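Local coordinates for siderophore enterobactin esterase (Emericella nidulans, PDB 6GUO), which hydrolyses the ester bonds of the bacterial xenosiderophore enterobactin, a step required for release of its iron inside the fungal cell, at residues V219-F224 and K277-E282; A188-W193 and R252-N257. All blocks are in the same frame, centred on the assembly; numbering follows the deposited sequence.

Interaction 1 of 2, residues V219-F224 and K277-E282; sequences VLRLSF and KEYLDE
Three flat groups carry this contact. The phenol ring of Y279 has CG of K277 3.5 Å above one face, toward the rim, and CB of S223 in plane at its edge. The guanidinium of R221 meets the phenol oxygen edge-on and in plane: NH2 donates to OH of Y279 at 3.0 Å, and NH1 to the same OH at a longer 3.3 Å. With the two planes 70° apart, the arginine grips the oxygen end-on with both nitrogens. CB of K277 lies over one face of that guanidinium, 3.5 Å from NH1. R221 reaches this far because its chain is extended from CG to NE, and NE forms a salt bridge with E275. CA of E278 sits over one face of the F224 ring, 4.2 Å from its centroid, in a CH-pi contact, while CG of E278 runs past CE1 of F224 at 3.5 Å.

Between these groups the backbones pair in parallel, S223 with K277 and F224 with E278. The straightest bond, 174° at the hydrogen, runs from N of Y279 to O of F224. Strand 273-279 is one of the sheet's two outermost strands in this chain, and strand 219-225 lies between it and strand 184-188. Helix 254-268, part of the beta-alpha-beta crossover joining the two parallel strands, packs against F224, helix 288-301 against R221 and S223, and E282 of the second subunit against Y279.

Interaction 2 of 2, residues A188-W193 and R252-N257; sequences ASPSIW and RRMNDN
R252 lies lengthwise over the indole of W193, both side chains pointing the same way. Its CG stands 3.6 Å from the centroid of the five-membered ring, almost on the normal, in a CH-pi contact. Further out the guanidinium stacks flat over the six-membered end, its centre above CZ2 and the planes only 19° apart, a guanidinium-on-indole stack made possible by an arginine chain extended from CG to NE. W193 holds CG in the crowded position between backbone N and carbonyl carbon (chi1 63°), and O of S191 approaches the other face of the indole near its rim.

Deeper in, M254 bends at chi2 and chi3 so that its thioether end meets backbone oxygens: SD is 3.3 Å from O of P190, and CE is 3.3 Å from O of S189. CG2 of I192 packs on CB of N257 at 3.8 Å.

Two waters make the polar links. One donates to O of P190 and O of M254; the other accepts from N of W193 and ND2 of N257 and donates to O of R252 at 2.7 Å. The side chain of N257 is steadied by R253, whose NH2 donates to OD1 at 2.8 Å, in the carbonyl plane.

Farther out, W193 touches P116 of the proline-rich insertion that narrows the active site. S191, centre of an inverse gamma turn, bonds through its backbone to S165 in a GxSxG pattern consistent with the nucleophile elbow of alpha/beta-hydrolases; the contact thus joins a loop beside that probable elbow to the junction where helix 239-252 ends and helix 254-268 begins.

In the fold
The centres of the two interactions lie about 11 Å apart on the same side of the chain's centre. Along the chain their segments alternate: 188-193, 219-224, 252-257, then 277-282. Strand 184-188 leads into the loop of interaction 2, strand 219-225 belongs to interaction 1, and helix 254-268 begins in interaction 2 and leads on to edge strand 273-279. The two meet directly where O of S223 probably accepts a hydrogen bond from N of S189, and where the F224 ring packs on N255. One corner of the alpha/beta-hydrolase sheet thus links the dimer-facing edge strand to the loop near the probable nucleophile elbow.

Interaction 1 of 2, residues V219-F224 and K277-E282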
loop_
_atom_site.group_PDB
_atom_site.type_symbol
_atom_site.label_atom_id
_atom_site.label_comp_id
_atom_site.label_asym_id
_atom_site.label_seq_id
_atom_site.Cartn_x
_atom_site.Cartn_y
_atom_site.Cartn_z
ATOM N N VAL A 219 16.309 -6.823 15.236
ATOM C CA VAL A 219 16.288 -5.602 14.443
ATOM C C VAL A 219 14.924 -4.970 14.674
ATOM O O VAL A 219 13.922 -5.682 14.690
ATOM C CB VAL A 219 16.498 -5.921 12.949
ATOM C CG1 VAL A 219 16.327 -4.675 12.087
ATOM C CG2 VAL A 219 17.874 -6.540 12.734
ATOM N N LEU A 220 14.892 -3.650 14.869
ATOM C CA LEU A 220 13.635 -2.905 15.054
ATOM C C LEU A 220 13.554 -1.713 14.102
ATOM O O LEU A 220 14.513 -0.954 13.971
ATOM C CB LEU A 220 13.510 -2.400 16.497
ATOM C CG LEU A 220 12.332 -1.476 16.838
ATOM C CD1 LEU A 220 10.991 -2.170 16.638
ATOM C CD2 LEU A 220 12.454 -0.949 18.257
ATOM N N ARG A 221 12.393 -1.545 13.467
ATOM C CA ARG A 221 12.060 -0.318 12.752
ATOM C C ARG A 221 10.837 0.300 13.407
ATOM O O ARG A 221 9.779 -0.324 13.453
ATOM C CB ARG A 221 11.778 -0.569 11.271
ATOM C CG ARG A 221 11.664 0.728 10.470
ATOM C CD ARG A 221 11.498 0.464 8.986
ATOM N NE ARG A 221 11.727 1.667 8.171
ATOM C CZ ARG A 221 10.790 2.399 7.556
ATOM N NH1 ARG A 221 11.164 3.462 6.843
ATOM N NH2 ARG A 221 9.496 2.096 7.627
ATOM N N LEU A 222 11.009 1.515 13.929
ATOM C CA LEU A 222 9.915 2.319 14.467
ATOM C C LEU A 222 9.469 3.305 13.411
ATOM O O LEU A 222 10.281 3.776 12.619
ATOM C CB LEU A 222 10.377 3.097 15.700
ATOM C CG LEU A 222 10.569 2.243 16.953
ATOM C CD1 LEU A 222 11.495 2.933 17.936
ATOM C CD2 LEU A 222 9.219 1.943 17.593
ATOM N N SER A 223 8.182 3.635 13.407
ATOM C CA SER A 223 7.688 4.676 12.512
ATOM C C SER A 223 6.454 5.367 13.059
ATOM O O SER A 223 5.766 4.842 13.939
ATOM C CB SER A 223 7.412 4.108 11.115
ATOM O OG SER A 223 6.292 3.238 11.120
ATOM N N PHE A 224 6.194 6.561 12.537
ATOM C CA PHE A 224 4.993 7.311 12.875
ATOM C C PHE A 224 4.752 8.368 11.811
ATOM O O PHE A 224 5.662 8.721 11.060
ATOM C CB PHE A 224 5.108 7.953 14.272
ATOM C CG PHE A 224 6.254 8.917 14.418
ATOM C CD1 PHE A 224 6.074 10.282 14.188
ATOM C CD2 PHE A 224 7.519 8.463 14.790
ATOM C CE1 PHE A 224 7.132 11.174 14.328
ATOM C CE2 PHE A 224 8.578 9.351 14.934
ATOM C CZ PHE A 224 8.387 10.703 14.700
ATOM N N LYS A 277 11.545 6.235 11.499
ATOM C CA LYS A 277 11.131 7.026 10.337
ATOM C C LYS A 277 9.873 7.818 10.674
ATOM O O LYS A 277 8.860 7.244 11.080
ATOM C CB LYS A 277 10.879 6.109 9.131
ATOM C CG LYS A 277 10.287 6.777 7.890
ATOM C CD LYS A 277 11.208 7.825 7.283
ATOM C CE LYS A 277 10.499 8.649 6.212
ATOM N NZ LYS A 277 10.475 7.993 4.880
ATOM N N GLU A 278 9.954 9.135 10.508
ATOM C CA GLU A 278 8.796 10.012 10.583
ATOM C C GLU A 278 8.291 10.196 9.164
ATOM O O GLU A 278 9.050 10.638 8.298
ATOM C CB GLU A 278 9.180 11.373 11.170
ATOM C CG GLU A 278 8.043 12.388 11.194
ATOM C CD GLU A 278 8.401 13.663 11.933
ATOM O OE1 GLU A 278 7.480 14.330 12.445
ATOM O OE2 GLU A 278 9.599 14.010 11.998
ATOM N N TYR A 279 7.025 9.863 8.929
ATOM C CA TYR A 279 6.403 10.055 7.617
ATOM C C TYR A 279 5.707 11.411 7.593
ATOM O O TYR A 279 4.687 11.599 8.251
ATOM C CB TYR A 279 5.424 8.917 7.302
ATOM C CG TYR A 279 6.126 7.632 6.936
ATOM C CD1 TYR A 279 6.557 7.409 5.635
ATOM C CD2 TYR A 279 6.382 6.647 7.893
ATOM C CE1 TYR A 279 7.211 6.243 5.283
ATOM C CE2 TYR A 279 7.042 5.475 7.550
ATOM C CZ TYR A 279 7.457 5.280 6.243
ATOM O OH TYR A 279 8.111 4.137 5.880
ATOM N N LEU A 280 6.270 12.358 6.843
ATOM C CA LEU A 280 5.747 13.724 6.819
ATOM C C LEU A 280 4.330 13.786 6.258
ATOM O O LEU A 280 4.019 13.134 5.260
ATOM C CB LEU A 280 6.654 14.652 6.004
ATOM C CG LEU A 280 8.025 15.012 6.568
ATOM C CD1 LEU A 280 8.704 15.999 5.625
ATOM C CD2 LEU A 280 7.929 15.598 7.973
ATOM N N ASP A 281 3.479 14.560 6.933
ATOM C CA ASP A 281 2.094 14.835 6.521
ATOM C C ASP A 281 1.129 13.649 6.606
ATOM O O ASP A 281 -0.007 13.751 6.137
ATOM C CB ASP A 281 2.032 15.437 5.100
ATOM C CG ASP A 281 3.058 16.530 4.872
ATOM O OD1 ASP A 281 3.289 17.361 5.780
ATOM O OD2 ASP A 281 3.636 16.554 3.768
ATOM N N GLU A 282 1.551 12.542 7.219
ATOM C CA GLU A 282 0.677 11.383 7.385
ATOM C C GLU A 282 0.090 11.386 8.791
ATOM O O GLU A 282 0.746 11.800 9.750
ATOM C CB GLU A 282 1.428 10.075 7.135
ATOM C CG GLU A 282 2.174 9.992 5.806
ATOM C CD GLU A 282 1.287 9.877 4.573
ATOM O OE1 GLU A 282 0.041 9.908 4.671
ATOM O OE2 GLU A 282 1.862 9.746 3.475
#

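Interaction 2 of 2, residues A188-W193 and R252-N257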
loop_
_atom_site.group_PDB
_atom_site.type_symbol
_atom_site.label_atom_id
_atom_site.label_comp_id
_atom_site.label_asym_id
_atom_site.label_seq_id
_atom_site.Cartn_x
_atom_site.Cartn_y
_atom_site.Cartn_z
ATOM N N ALA A 188 4.878 0.038 13.799
ATOM C CA ALA A 188 4.378 1.240 13.132
ATOM C C ALA A 188 3.374 1.959 14.028
ATOM O O ALA A 188 2.408 1.356 14.493
ATOM C CB ALA A 188 3.746 0.861 11.805
ATOM N N SER A 189 3.622 3.243 14.290
ATOM C CA SER A 189 2.790 4.053 15.185
ATOM C C SER A 189 2.416 3.301 16.464
ATOM O O SER A 189 1.250 3.225 16.808
ATOM C CB SER A 189 1.523 4.494 14.447
ATOM O OG SER A 189 1.859 5.113 13.220
ATOM N N PRO A 190 3.409 2.729 17.163
ATOM C CA PRO A 190 3.082 1.872 18.304
ATOM C C PRO A 190 2.412 2.664 19.420
ATOM O O PRO A 190 2.821 3.794 19.701
ATOM C CB PRO A 190 4.449 1.358 18.756
ATOM C CG PRO A 190 5.395 2.432 18.339
ATOM C CD PRO A 190 4.863 2.905 17.019
ATOM N N SER A 191 1.399 2.072 20.047
ATOM C CA SER A 191 0.639 2.737 21.106
ATOM C C SER A 191 1.426 2.751 22.420
ATOM O O SER A 191 1.017 2.151 23.421
ATOM C CB SER A 191 -0.721 2.056 21.284
ATOM O OG SER A 191 -1.417 2.020 20.054
ATOM N N ILE A 192 2.545 3.472 22.413
ATOM C CA ILE A 192 3.457 3.523 23.557
ATOM C C ILE A 192 2.738 4.117 24.772
ATOM O O ILE A 192 2.930 3.642 25.888
ATOM C CB ILE A 192 4.774 4.268 23.204
ATOM C CG1 ILE A 192 5.581 3.417 22.211
ATOM C CG2 ILE A 192 5.612 4.552 24.454
ATOM C CD1 ILE A 192 6.763 4.109 21.569
ATOM N N TRP A 193 1.878 5.110 24.531
ATOM C CA TRP A 193 0.989 5.696 25.555
ATOM C C TRP A 193 0.181 4.702 26.401
ATOM O O TRP A 193 -0.130 4.998 27.555
ATOM C CB TRP A 193 0.006 6.688 24.908
ATOM C CG TRP A 193 -0.941 6.061 23.921
ATOM C CD1 TRP A 193 -0.753 5.929 22.574
ATOM C CD2 TRP A 193 -2.220 5.480 24.206
ATOM N NE1 TRP A 193 -1.832 5.300 22.003
ATOM C CE2 TRP A 193 -2.748 5.012 22.980
ATOM C CE3 TRP A 193 -2.972 5.312 25.376
ATOM C CZ2 TRP A 193 -3.997 4.387 22.891
ATOM C CZ3 TRP A 193 -4.216 4.684 25.289
ATOM C CH2 TRP A 193 -4.711 4.227 24.053
ATOM N N ARG A 252 -1.586 11.060 23.702
ATOM C CA ARG A 252 -0.938 9.873 23.142
ATOM C C ARG A 252 0.511 10.104 22.759
ATOM O O ARG A 252 1.304 9.162 22.766
ATOM C CB ARG A 252 -1.744 9.334 21.971
ATOM C CG ARG A 252 -3.076 8.793 22.447
ATOM C CD ARG A 252 -3.931 8.259 21.324
ATOM N NE ARG A 252 -5.242 7.867 21.837
ATOM C CZ ARG A 252 -6.103 7.061 21.222
ATOM N NH1 ARG A 252 -5.822 6.518 20.037
ATOM N NH2 ARG A 252 -7.265 6.786 21.808
ATOM N N ARG A 253 0.855 11.346 22.417
ATOM C CA ARG A 253 2.251 11.761 22.313
ATOM C C ARG A 253 3.053 10.828 21.392
ATOM O O ARG A 253 4.169 10.420 21.712
ATOM C CB ARG A 253 2.844 11.800 23.726
ATOM C CG ARG A 253 4.123 12.591 23.865
ATOM C CD ARG A 253 4.447 12.842 25.324
ATOM N NE ARG A 253 5.688 13.603 25.441
ATOM C CZ ARG A 253 6.918 13.082 25.467
ATOM N NH1 ARG A 253 7.961 13.905 25.568
ATOM N NH2 ARG A 253 7.124 11.770 25.391
ATOM N N MET A 254 2.464 10.491 20.246
ATOM C CA MET A 254 3.016 9.458 19.367
ATOM C C MET A 254 4.445 9.764 18.912
ATOM O O MET A 254 5.334 8.916 19.043
ATOM C CB MET A 254 2.111 9.260 18.148
ATOM C CG MET A 254 2.550 8.166 17.184
ATOM S SD MET A 254 2.642 6.529 17.923
ATOM C CE MET A 254 0.920 6.197 18.294
ATOM N N ASN A 255 4.654 10.978 18.402
ATOM C CA ASN A 255 5.923 11.375 17.784
ATOM C C ASN A 255 7.062 11.375 18.806
ATOM O O ASN A 255 8.113 10.773 18.572
ATOM C CB ASN A 255 5.839 12.776 17.148
ATOM C CG ASN A 255 4.751 12.903 16.091
ATOM O OD1 ASN A 255 3.724 12.221 16.130
ATOM N ND2 ASN A 255 4.969 13.810 15.142
ATOM N N ASP A 256 6.847 12.047 19.935
ATOM C CA ASP A 256 7.872 12.131 20.980
ATOM C C ASP A 256 8.125 10.789 21.683
ATOM O O ASP A 256 9.278 10.466 21.979
ATOM C CB ASP A 256 7.540 13.227 22.010
ATOM C CG ASP A 256 7.658 14.642 21.438
ATOM O OD1 ASP A 256 8.412 14.864 20.466
ATOM O OD2 ASP A 256 6.993 15.550 21.976
ATOM N N ASN A 257 7.072 10.012 21.947
ATOM C CA ASN A 257 7.247 8.675 22.542
ATOM C C ASN A 257 8.105 7.768 21.648
ATOM O O ASN A 257 9.003 7.085 22.142
ATOM C CB ASN A 257 5.902 7.990 22.846
ATOM C CG ASN A 257 5.205 8.550 24.080
ATOM O OD1 ASN A 257 5.777 9.322 24.848
ATOM N ND2 ASN A 257 3.948 8.149 24.278
HETATM O O HOH W 1 4.423 6.314 20.334
HETATM O O HOH W 2 2.542 6.808 22.107
#